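N6 adenine specific DNA methylase (Encephalitozoon cuniculi, PDB 3Q87) catalyses, together with its activator Trm112, the S-adenosylmethionine-dependent methylation of the translation termination factor eRF1. Local coordinates at residues Val27-Thr32 with Val47-Leu52; Pro86-Asp91 with Leu122-Asn127; Val114-Leu119 with Arg139-Arg144. All coordinates share one frame; numbering follows the deposited sequence.

Interaction 1: residues Val27-Thr32 with Val47-Leu52; sequences VLDLGT and VVSTDL. With SAM (S-adenosylmethionine), chain D.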
loop_
_atom_site.group_PDB
_atom_site.type_symbol
_atom_site.label_atom_id
_atom_site.label_comp_id
_atom_site.label_asym_id
_atom_site.label_seq_id
_atom_site.Cartn_x
_atom_site.Cartn_y
_atom_site.Cartn_z
ATOM N N VAL B 27 4.427 1.474 5.545
ATOM C CA VAL B 27 3.991 0.082 5.588
ATOM C C VAL B 27 2.834 -0.128 4.641
ATOM O O VAL B 27 1.886 0.668 4.592
ATOM C CB VAL B 27 3.517 -0.335 7.003
ATOM C CG1 VAL B 27 3.092 -1.814 7.025
ATOM C CG2 VAL B 27 4.605 -0.075 8.020
ATOM N N LEU B 28 2.920 -1.199 3.873
ATOM C CA LEU B 28 1.833 -1.564 2.987
ATOM C C LEU B 28 1.035 -2.660 3.668
ATOM O O LEU B 28 1.569 -3.750 3.895
ATOM C CB LEU B 28 2.385 -2.080 1.659
ATOM C CG LEU B 28 1.342 -2.376 0.576
ATOM C CD1 LEU B 28 0.817 -1.085 -0.048
ATOM C CD2 LEU B 28 1.933 -3.278 -0.505
ATOM N N ASP B 29 -0.215 -2.357 4.019
ATOM C CA ASP B 29 -1.139 -3.366 4.545
ATOM C C ASP B 29 -1.854 -3.979 3.343
ATOM O O ASP B 29 -2.841 -3.440 2.845
ATOM C CB ASP B 29 -2.160 -2.727 5.499
ATOM C CG ASP B 29 -3.219 -3.717 5.998
ATOM O OD1 ASP B 29 -3.056 -4.950 5.797
ATOM O OD2 ASP B 29 -4.223 -3.260 6.603
ATOM N N LEU B 30 -1.325 -5.094 2.863
ATOM C CA LEU B 30 -1.821 -5.744 1.661
ATOM C C LEU B 30 -2.991 -6.662 2.017
ATOM O O LEU B 30 -2.876 -7.460 2.939
ATOM C CB LEU B 30 -0.676 -6.558 1.056
ATOM C CG LEU B 30 -0.850 -7.240 -0.295
ATOM C CD1 LEU B 30 -1.157 -6.217 -1.352
ATOM C CD2 LEU B 30 0.426 -8.005 -0.657
ATOM N N GLY B 31 -4.100 -6.574 1.284
ATOM C CA GLY B 31 -5.301 -7.310 1.651
ATOM C C GLY B 31 -5.859 -6.743 2.958
ATOM O O GLY B 31 -6.143 -7.462 3.913
ATOM N N THR B 32 -6.026 -5.428 2.983
ATOM C CA THR B 32 -6.404 -4.723 4.190
ATOM C C THR B 32 -7.811 -5.064 4.623
ATOM O O THR B 32 -8.140 -4.930 5.798
ATOM C CB THR B 32 -6.312 -3.187 3.999
ATOM O OG1 THR B 32 -6.677 -2.531 5.210
ATOM C CG2 THR B 32 -7.225 -2.727 2.882
ATOM N N VAL B 47 0.774 4.331 6.578
ATOM C CA VAL B 47 0.253 3.097 6.001
ATOM C C VAL B 47 -0.477 3.348 4.691
ATOM O O VAL B 47 -1.303 4.245 4.599
ATOM C CB VAL B 47 -0.737 2.404 6.968
ATOM C CG1 VAL B 47 -1.218 1.067 6.381
ATOM C CG2 VAL B 47 -0.103 2.213 8.364
ATOM N N VAL B 48 -0.152 2.552 3.680
ATOM C CA VAL B 48 -0.962 2.458 2.486
ATOM C C VAL B 48 -1.713 1.138 2.567
ATOM O O VAL B 48 -1.120 0.115 2.825
ATOM C CB VAL B 48 -0.102 2.503 1.211
ATOM C CG1 VAL B 48 -0.998 2.416 -0.042
ATOM C CG2 VAL B 48 0.702 3.792 1.203
ATOM N N SER B 49 -3.027 1.170 2.375
ATOM C CA SER B 49 -3.826 -0.039 2.518
ATOM C C SER B 49 -4.495 -0.420 1.204
ATOM O O SER B 49 -5.155 0.413 0.571
ATOM C CB SER B 49 -4.864 0.168 3.618
ATOM O OG SER B 49 -4.236 0.717 4.761
ATOM N N THR B 50 -4.303 -1.671 0.783
ATOM C CA THR B 50 -4.792 -2.110 -0.524
ATOM C C THR B 50 -5.606 -3.385 -0.428
ATOM O O THR B 50 -5.392 -4.191 0.466
ATOM C CB THR B 50 -3.642 -2.361 -1.540
ATOM O OG1 THR B 50 -3.006 -3.607 -1.240
ATOM C CG2 THR B 50 -2.610 -1.231 -1.502
ATOM N N ASP B 51 -6.551 -3.553 -1.351
ATOM C CA ASP B 51 -7.339 -4.779 -1.431
ATOM C C ASP B 51 -7.917 -4.906 -2.834
ATOM O O ASP B 51 -8.091 -3.914 -3.545
ATOM C CB ASP B 51 -8.481 -4.782 -0.394
ATOM C CG ASP B 51 -8.878 -6.190 0.030
ATOM O OD1 ASP B 51 -8.620 -6.560 1.188
ATOM O OD2 ASP B 51 -9.416 -6.939 -0.807
ATOM N N LEU B 52 -8.166 -6.139 -3.248
ATOM C CA LEU B 52 -8.836 -6.410 -4.509
ATOM C C LEU B 52 -10.339 -6.171 -4.354
ATOM O O LEU B 52 -11.035 -5.875 -5.321
ATOM C CB LEU B 52 -8.575 -7.863 -4.922
ATOM C CG LEU B 52 -9.007 -8.285 -6.322
ATOM C CD1 LEU B 52 -8.250 -7.440 -7.349
ATOM C CD2 LEU B 52 -8.714 -9.772 -6.518
HETATM N N SAM D . -6.210 -8.058 6.548
HETATM C CA SAM D . -7.504 -8.695 6.826
HETATM C C SAM D . -7.412 -9.461 8.154
HETATM O O SAM D . -8.413 -9.730 8.820
HETATM O OXT SAM D . -6.327 -9.830 8.598
HETATM C CB SAM D . -8.060 -9.567 5.666
HETATM C CG SAM D . -7.396 -10.909 5.266
HETATM S SD SAM D . -8.276 -11.982 4.047
HETATM C CE SAM D . -7.792 -13.644 4.558
HETATM C "C5'" SAM D . -7.295 -11.801 2.537
HETATM C "C4'" SAM D . -7.586 -10.444 1.915
HETATM O "O4'" SAM D . -6.862 -10.312 0.703
HETATM C "C3'" SAM D . -9.058 -10.248 1.583
HETATM O "O3'" SAM D . -9.456 -8.986 2.070
HETATM C "C2'" SAM D . -9.112 -10.256 0.069
HETATM O "O2'" SAM D . -10.096 -9.407 -0.476
HETATM C "C1'" SAM D . -7.725 -9.766 -0.275
HETATM N N9 SAM D . -7.240 -10.241 -1.562
HETATM C C8 SAM D . -7.527 -11.412 -2.225
HETATM N N7 SAM D . -6.823 -11.411 -3.380
HETATM C C5 SAM D . -6.093 -10.256 -3.438
HETATM C C6 SAM D . -5.204 -9.735 -4.361
HETATM N N6 SAM D . -4.925 -10.420 -5.466
HETATM N N1 SAM D . -4.607 -8.507 -4.131
HETATM C C2 SAM D . -4.880 -7.784 -2.982
HETATM N N3 SAM D . -5.765 -8.311 -2.063
HETATM C C4 SAM D . -6.354 -9.514 -2.296
#
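The carboxylate of D51 lies beside the G31-T32 turn, with OD1 3.3 Å from G31 C, and both of its oxygens serve the ribose of S-adenosylmethionine. This is the first beta-alpha-beta crossover of the Rossmann-like class I methyltransferase fold: strands 26-30 and 46-51 run parallel in the central sheet, joined through helix 36-41, and an acidic residue ending the second strand grips the ribose diol. D51 OD1 accepts a hydrogen bond from SAM O3', and D51 OD2 accepts one from SAM O2' at 2.6 Å; the backbone amides of S33 and N53 bind OD1 and OD2 respectively and so fix the rotation of the group. L52, next in the chain, borders the adenine, its CB 3.8 Å from SAM C5. The second flat group, the carboxylate of D29, is met at OD2 by T32 OG1 from above its plane (58° out of it), and T38 OG1 of the following helix also bonds to this oxygen and to S49 OG. V48 N bonds to V27 O, D29 N to V48 O and T50 N to D29 O. At the strand end T50 O receives T32 N at 2.9 Å and, more weakly, G31 N, which holds the turn against the neighbouring strand. G31 has positive phi (67°), and its O takes the amino group of the cofactor (SAM N) at 2.7 Å; a CB here would run into SAM O4'. On the sheet face carrying L28, L30, V48 and T50, L28 CD1 reaches both V48 CB (3.9 Å) and T50 CG2. The side chains of L28 and T50 cross at about a right angle. T50 OG1, set between the backbone N and the carbonyl carbon (chi1 77°), presses close on the tip of L30, 3.2 Å from its CD1.

Interaction 2: residues Pro86-Asp91 with Leu122-Asn127; sequences PPYVPD and LVIEAN. With SAM (S-adenosylmethionine), chain D.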
loop_
_atom_site.group_PDB
_atom_site.type_symbol
_atom_site.label_atom_id
_atom_site.label_comp_id
_atom_site.label_asym_id
_atom_site.label_seq_id
_atom_site.Cartn_x
_atom_site.Cartn_y
_atom_site.Cartn_z
ATOM N N PRO B 86 -3.009 -13.346 3.656
ATOM C CA PRO B 86 -3.432 -13.621 2.279
ATOM C C PRO B 86 -4.642 -14.550 2.196
ATOM O O PRO B 86 -4.984 -15.177 3.203
ATOM C CB PRO B 86 -2.206 -14.319 1.692
ATOM C CG PRO B 86 -1.647 -15.093 2.856
ATOM C CD PRO B 86 -1.984 -14.300 4.115
ATOM N N PRO B 87 -5.292 -14.628 1.019
ATOM C CA PRO B 87 -6.311 -15.668 0.789
ATOM C C PRO B 87 -5.591 -17.002 0.813
ATOM O O PRO B 87 -4.790 -17.257 -0.074
ATOM C CB PRO B 87 -6.779 -15.424 -0.648
ATOM C CG PRO B 87 -6.057 -14.215 -1.137
ATOM C CD PRO B 87 -4.983 -13.843 -0.190
ATOM N N TYR B 88 -5.853 -17.835 1.805
ATOM C CA TYR B 88 -5.021 -18.999 2.013
ATOM C C TYR B 88 -5.806 -20.321 1.990
ATOM O O TYR B 88 -5.246 -21.379 2.259
ATOM C CB TYR B 88 -4.249 -18.846 3.331
ATOM C CG TYR B 88 -5.118 -18.678 4.569
ATOM C CD1 TYR B 88 -5.994 -19.682 4.967
ATOM C CD2 TYR B 88 -5.032 -17.528 5.361
ATOM C CE1 TYR B 88 -6.781 -19.545 6.100
ATOM C CE2 TYR B 88 -5.815 -17.374 6.500
ATOM C CZ TYR B 88 -6.690 -18.388 6.861
ATOM O OH TYR B 88 -7.471 -18.256 7.983
ATOM N N VAL B 89 -7.089 -20.262 1.660
ATOM C CA VAL B 89 -7.955 -21.436 1.768
ATOM C C VAL B 89 -7.826 -22.348 0.550
ATOM O O VAL B 89 -8.097 -21.927 -0.575
ATOM C CB VAL B 89 -9.431 -21.047 1.954
ATOM C CG1 VAL B 89 -10.310 -22.313 2.009
ATOM C CG2 VAL B 89 -9.610 -20.196 3.210
ATOM N N PRO B 90 -7.410 -23.606 0.778
ATOM C CA PRO B 90 -7.119 -24.555 -0.301
ATOM C C PRO B 90 -8.352 -24.945 -1.090
ATOM O O PRO B 90 -9.440 -24.997 -0.527
ATOM C CB PRO B 90 -6.584 -25.790 0.446
ATOM C CG PRO B 90 -6.230 -25.309 1.815
ATOM C CD PRO B 90 -7.186 -24.201 2.108
ATOM N N ASP B 91 -8.171 -25.192 -2.386
ATOM C CA ASP B 91 -9.192 -25.813 -3.232
ATOM C C ASP B 91 -10.419 -24.959 -3.522
ATOM O O ASP B 91 -11.459 -25.467 -3.946
ATOM C CB ASP B 91 -9.599 -27.176 -2.667
ATOM C CG ASP B 91 -8.456 -28.157 -2.687
ATOM O OD1 ASP B 91 -7.624 -28.059 -3.616
ATOM O OD2 ASP B 91 -8.373 -29.006 -1.775
ATOM N N LEU B 122 1.226 -14.238 6.793
ATOM C CA LEU B 122 0.522 -15.272 7.531
ATOM C C LEU B 122 0.215 -16.440 6.611
ATOM O O LEU B 122 -0.196 -16.257 5.472
ATOM C CB LEU B 122 -0.776 -14.740 8.157
ATOM C CG LEU B 122 -1.578 -15.766 8.986
ATOM C CD1 LEU B 122 -2.433 -15.059 10.014
ATOM C CD2 LEU B 122 -2.452 -16.682 8.121
ATOM N N VAL B 123 0.419 -17.648 7.125
ATOM C CA VAL B 123 0.181 -18.849 6.366
ATOM C C VAL B 123 -0.441 -19.874 7.320
ATOM O O VAL B 123 -0.350 -19.714 8.521
ATOM C CB VAL B 123 1.504 -19.374 5.780
ATOM C CG1 VAL B 123 1.364 -20.802 5.383
ATOM C CG2 VAL B 123 1.952 -18.513 4.593
ATOM N N ILE B 124 -1.104 -20.895 6.789
ATOM C CA ILE B 124 -1.590 -21.983 7.631
ATOM C C ILE B 124 -0.879 -23.294 7.286
ATOM O O ILE B 124 -0.220 -23.396 6.264
ATOM C CB ILE B 124 -3.120 -22.155 7.534
ATOM C CG1 ILE B 124 -3.531 -22.505 6.106
ATOM C CG2 ILE B 124 -3.830 -20.893 8.027
ATOM C CD1 ILE B 124 -4.989 -22.924 5.987
ATOM N N GLU B 125 -1.011 -24.293 8.154
ATOM C CA GLU B 125 -0.290 -25.550 7.984
ATOM C C GLU B 125 -0.533 -26.155 6.603
ATOM O O GLU B 125 0.383 -26.700 5.978
ATOM C CB GLU B 125 -0.691 -26.539 9.080
ATOM C CG GLU B 125 0.265 -27.703 9.264
ATOM C CD GLU B 125 0.011 -28.439 10.572
ATOM O OE1 GLU B 125 0.505 -27.979 11.629
ATOM O OE2 GLU B 125 -0.690 -29.472 10.546
ATOM N N ALA B 126 -1.763 -26.044 6.118
ATOM C CA ALA B 126 -2.110 -26.638 4.830
ATOM C C ALA B 126 -1.354 -26.023 3.643
ATOM O O ALA B 126 -1.205 -26.662 2.596
ATOM C CB ALA B 126 -3.608 -26.587 4.607
ATOM N N ASN B 127 -0.868 -24.796 3.803
ATOM C CA ASN B 127 -0.124 -24.143 2.728
ATOM C C ASN B 127 1.284 -24.701 2.546
ATOM O O ASN B 127 1.960 -24.376 1.570
ATOM C CB ASN B 127 -0.044 -22.631 2.962
ATOM C CG ASN B 127 -1.408 -21.989 3.071
ATOM O OD1 ASN B 127 -2.354 -22.415 2.418
ATOM N ND2 ASN B 127 -1.514 -20.961 3.890
HETATM N N SAM D . -6.210 -8.058 6.548
HETATM C CA SAM D . -7.504 -8.695 6.826
HETATM C C SAM D . -7.412 -9.461 8.154
HETATM O O SAM D . -8.413 -9.730 8.820
HETATM O OXT SAM D . -6.327 -9.830 8.598
HETATM C CB SAM D . -8.060 -9.567 5.666
HETATM C CG SAM D . -7.396 -10.909 5.266
HETATM S SD SAM D . -8.276 -11.982 4.047
HETATM C CE SAM D . -7.792 -13.644 4.558
HETATM C "C5'" SAM D . -7.295 -11.801 2.537
HETATM C "C4'" SAM D . -7.586 -10.444 1.915
HETATM O "O4'" SAM D . -6.862 -10.312 0.703
HETATM C "C3'" SAM D . -9.058 -10.248 1.583
HETATM O "O3'" SAM D . -9.456 -8.986 2.070
HETATM C "C2'" SAM D . -9.112 -10.256 0.069
HETATM O "O2'" SAM D . -10.096 -9.407 -0.476
HETATM C "C1'" SAM D . -7.725 -9.766 -0.275
HETATM N N9 SAM D . -7.240 -10.241 -1.562
HETATM C C8 SAM D . -7.527 -11.412 -2.225
HETATM N N7 SAM D . -6.823 -11.411 -3.380
HETATM C C5 SAM D . -6.093 -10.256 -3.438
HETATM C C6 SAM D . -5.204 -9.735 -4.361
HETATM N N6 SAM D . -4.925 -10.420 -5.466
HETATM N N1 SAM D . -4.607 -8.507 -4.131
HETATM C C2 SAM D . -4.880 -7.784 -2.982
HETATM N N3 SAM D . -5.765 -8.311 -2.063
HETATM C C4 SAM D . -6.354 -9.514 -2.296
#
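I124 lays its CG2 over one face of the Y88 ring in a CH-pi contact, the methyl 3.9 Å from the ring centroid and shifted toward the rim. Y88 CG sits between its backbone N and carbonyl carbon (chi1 59°), and the bond from CA to CB points toward segment 122-127. Further apolar contacts accompany it: I124 CD1 touches Y88 CD1 at 3.5 Å, L122 CD2 approaches CE2 obliquely, and P90 CG meets A126 CB at 4.0 Å where both residues are partly exposed. With N85, which binds the cofactor, P86, P87 and Y88 spell the NPPY motif that follows the fourth strand in N6-adenine and PrmC-type methyltransferases. Its prolines border S-adenosylmethionine, P87 CG lying 3.3 Å from C8 of the adenine and P86 O 3.5 Å from the transferable methyl, CE. Polar contacts are few. L122 O is buried with no hydrogen-bonding partner and lies against CD and CG of P86, with CD 3.0 Å away. Y88 OH bonds to D9 OD2 of helix 8-20, and N127 N closes the short 3-10 turn onto I124 O at 2.9 Å.

Interaction 3: residues Val114-Leu119 with Arg139-Arg144; sequences VTVGML and RGYGTR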
loop_
_atom_site.group_PDB
_atom_site.type_symbol
_atom_site.label_atom_id
_atom_site.label_comp_id
_atom_site.label_asym_id
_atom_site.label_seq_id
_atom_site.Cartn_x
_atom_site.Cartn_y
_atom_site.Cartn_z
ATOM N N VAL B 114 7.508 -9.890 -4.585
ATOM C CA VAL B 114 7.824 -8.992 -3.472
ATOM C C VAL B 114 9.311 -8.646 -3.449
ATOM O O VAL B 114 10.160 -9.517 -3.634
ATOM C CB VAL B 114 7.355 -9.574 -2.090
ATOM C CG1 VAL B 114 8.137 -10.834 -1.729
ATOM C CG2 VAL B 114 7.495 -8.529 -0.989
ATOM N N THR B 115 9.625 -7.372 -3.250
ATOM C CA THR B 115 11.022 -6.936 -3.251
ATOM C C THR B 115 11.357 -5.982 -2.110
ATOM O O THR B 115 12.488 -5.519 -2.020
ATOM C CB THR B 115 11.431 -6.248 -4.589
ATOM O OG1 THR B 115 10.708 -5.021 -4.742
ATOM C CG2 THR B 115 11.144 -7.150 -5.784
ATOM N N VAL B 116 10.387 -5.678 -1.246
ATOM C CA VAL B 116 10.632 -4.738 -0.147
ATOM C C VAL B 116 11.606 -5.332 0.864
ATOM O O VAL B 116 11.829 -6.533 0.877
ATOM C CB VAL B 116 9.346 -4.356 0.592
ATOM C CG1 VAL B 116 8.418 -3.580 -0.323
ATOM C CG2 VAL B 116 8.674 -5.615 1.147
ATOM N N GLY B 117 12.178 -4.487 1.712
ATOM C CA GLY B 117 13.211 -4.929 2.631
ATOM C C GLY B 117 12.730 -5.881 3.718
ATOM O O GLY B 117 13.495 -6.724 4.184
ATOM N N MET B 118 11.466 -5.749 4.117
ATOM C CA MET B 118 10.915 -6.554 5.205
ATOM C C MET B 118 9.451 -6.898 4.974
ATOM O O MET B 118 8.690 -6.079 4.461
ATOM C CB MET B 118 11.040 -5.791 6.519
ATOM C CG MET B 118 10.900 -6.661 7.759
ATOM S SD MET B 118 11.029 -5.651 9.245
ATOM C CE MET B 118 12.648 -4.932 8.989
ATOM N N LEU B 119 9.053 -8.103 5.366
ATOM C CA LEU B 119 7.666 -8.524 5.215
ATOM C C LEU B 119 7.189 -9.408 6.359
ATOM O O LEU B 119 7.978 -10.126 6.983
ATOM C CB LEU B 119 7.455 -9.238 3.873
ATOM C CG LEU B 119 8.250 -10.513 3.587
ATOM C CD1 LEU B 119 7.558 -11.746 4.154
ATOM C CD2 LEU B 119 8.433 -10.657 2.082
ATOM N N ARG B 139 14.170 -15.885 -2.959
ATOM C CA ARG B 139 13.928 -14.523 -3.397
ATOM C C ARG B 139 14.818 -13.532 -2.660
ATOM O O ARG B 139 14.709 -12.322 -2.842
ATOM C CB ARG B 139 12.448 -14.171 -3.230
ATOM C CG ARG B 139 11.544 -14.884 -4.225
ATOM C CD ARG B 139 11.531 -14.144 -5.544
ATOM N NE ARG B 139 11.031 -12.784 -5.362
ATOM C CZ ARG B 139 11.181 -11.804 -6.248
ATOM N NH1 ARG B 139 11.832 -12.022 -7.385
ATOM N NH2 ARG B 139 10.687 -10.599 -5.990
ATOM N N GLY B 140 15.702 -14.055 -1.819
ATOM C CA GLY B 140 16.645 -13.217 -1.107
ATOM C C GLY B 140 16.230 -12.835 0.299
ATOM O O GLY B 140 16.842 -11.956 0.902
ATOM N N TYR B 141 15.201 -13.480 0.840
ATOM C CA TYR B 141 14.771 -13.129 2.193
ATOM C C TYR B 141 15.314 -14.094 3.222
ATOM O O TYR B 141 15.094 -15.302 3.125
ATOM C CB TYR B 141 13.240 -13.064 2.314
ATOM C CG TYR B 141 12.634 -11.901 1.572
ATOM C CD1 TYR B 141 12.499 -10.666 2.179
ATOM C CD2 TYR B 141 12.217 -12.037 0.248
ATOM C CE1 TYR B 141 11.967 -9.592 1.497
ATOM C CE2 TYR B 141 11.682 -10.970 -0.447
ATOM C CZ TYR B 141 11.560 -9.744 0.183
ATOM O OH TYR B 141 11.030 -8.667 -0.499
ATOM N N GLY B 142 16.013 -13.564 4.214
ATOM C CA GLY B 142 16.261 -14.343 5.410
ATOM C C GLY B 142 14.922 -14.429 6.117
ATOM O O GLY B 142 14.246 -13.415 6.271
ATOM N N THR B 143 14.521 -15.626 6.528
ATOM C CA THR B 143 13.202 -15.817 7.119
ATOM C C THR B 143 13.266 -16.370 8.528
ATOM O O THR B 143 14.255 -16.975 8.923
ATOM C CB THR B 143 12.361 -16.817 6.290
ATOM O OG1 THR B 143 12.861 -18.152 6.481
ATOM C CG2 THR B 143 12.415 -16.460 4.823
ATOM N N ARG B 144 12.199 -16.160 9.286
ATOM C CA ARG B 144 11.969 -16.936 10.495
ATOM C C ARG B 144 10.491 -16.951 10.819
ATOM O O ARG B 144 9.757 -16.019 10.468
ATOM C CB ARG B 144 12.786 -16.417 11.676
ATOM C CG ARG B 144 12.424 -15.034 12.172
ATOM C CD ARG B 144 13.396 -14.625 13.265
ATOM N NE ARG B 144 13.043 -13.360 13.905
ATOM C CZ ARG B 144 12.398 -13.262 15.065
ATOM N NH1 ARG B 144 12.026 -14.359 15.719
ATOM N NH2 ARG B 144 12.122 -12.065 15.573
#
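Y141 packs its ring against V114 and L119, its hydroxyl reaching V116 O, and provides the close-fitting half of this contact, whereas R139 and T115 form a looser half near solvent. The contact joins the starts of two strands on the antiparallel side of the methyltransferase sheet, 118-124 and 142-150, which are separated there by strand 155-162. G140, at the end of helix 129-138, has the positive phi of a Schellman motif and turns the chain from that helix into Y141. CG of Y141 is anti to the carbonyl carbon (chi1 -69°), and the ring points across toward the loop that follows helix 105-113. L119 CD2 covers one face of the ring in a CH-pi contact, 3.9 Å from the centroid, and V114 CG1 comes obliquely to CE2. At the tip of the buried Y141, OH donates to V116 O at 2.7 Å, lying in the carbonyl plane and on a lone pair. The other bond is less regular. R139 folds back through bends at chi2 and chi3, and NH2 reaches V114 O at 2.6 Å from well above the carbonyl plane (53°). NE makes a weak bond to V111 O in the last turn of helix 105-113, where the positive charge is probably favourable beside the carbonyl end of the helix. T115, exposed to solvent, borders the guanidinium near its plane, with CG2 3.5 Å from R139 NH2.

All three contacts reach the same sheet, but only interactions 1 and 2 touch S-adenosylmethionine. They lie on opposite sides of the chain's centre, about 19 Å apart between centres and about 6 Å at their nearest atoms. Both border the adenine, through L52 and P87 respectively; interaction 1 also holds the ribose and amino group, while interaction 2 lies by the methyl to be transferred. L70, D69 and N85 also hydrogen-bond the cofactor. Interaction 3 is structural, the V114 side chain staying about 12 Å from the cofactor. It shares strand 118-124 with interaction 2, one using the start and the other the end, and its centre is about 17 Å from that of interaction 1.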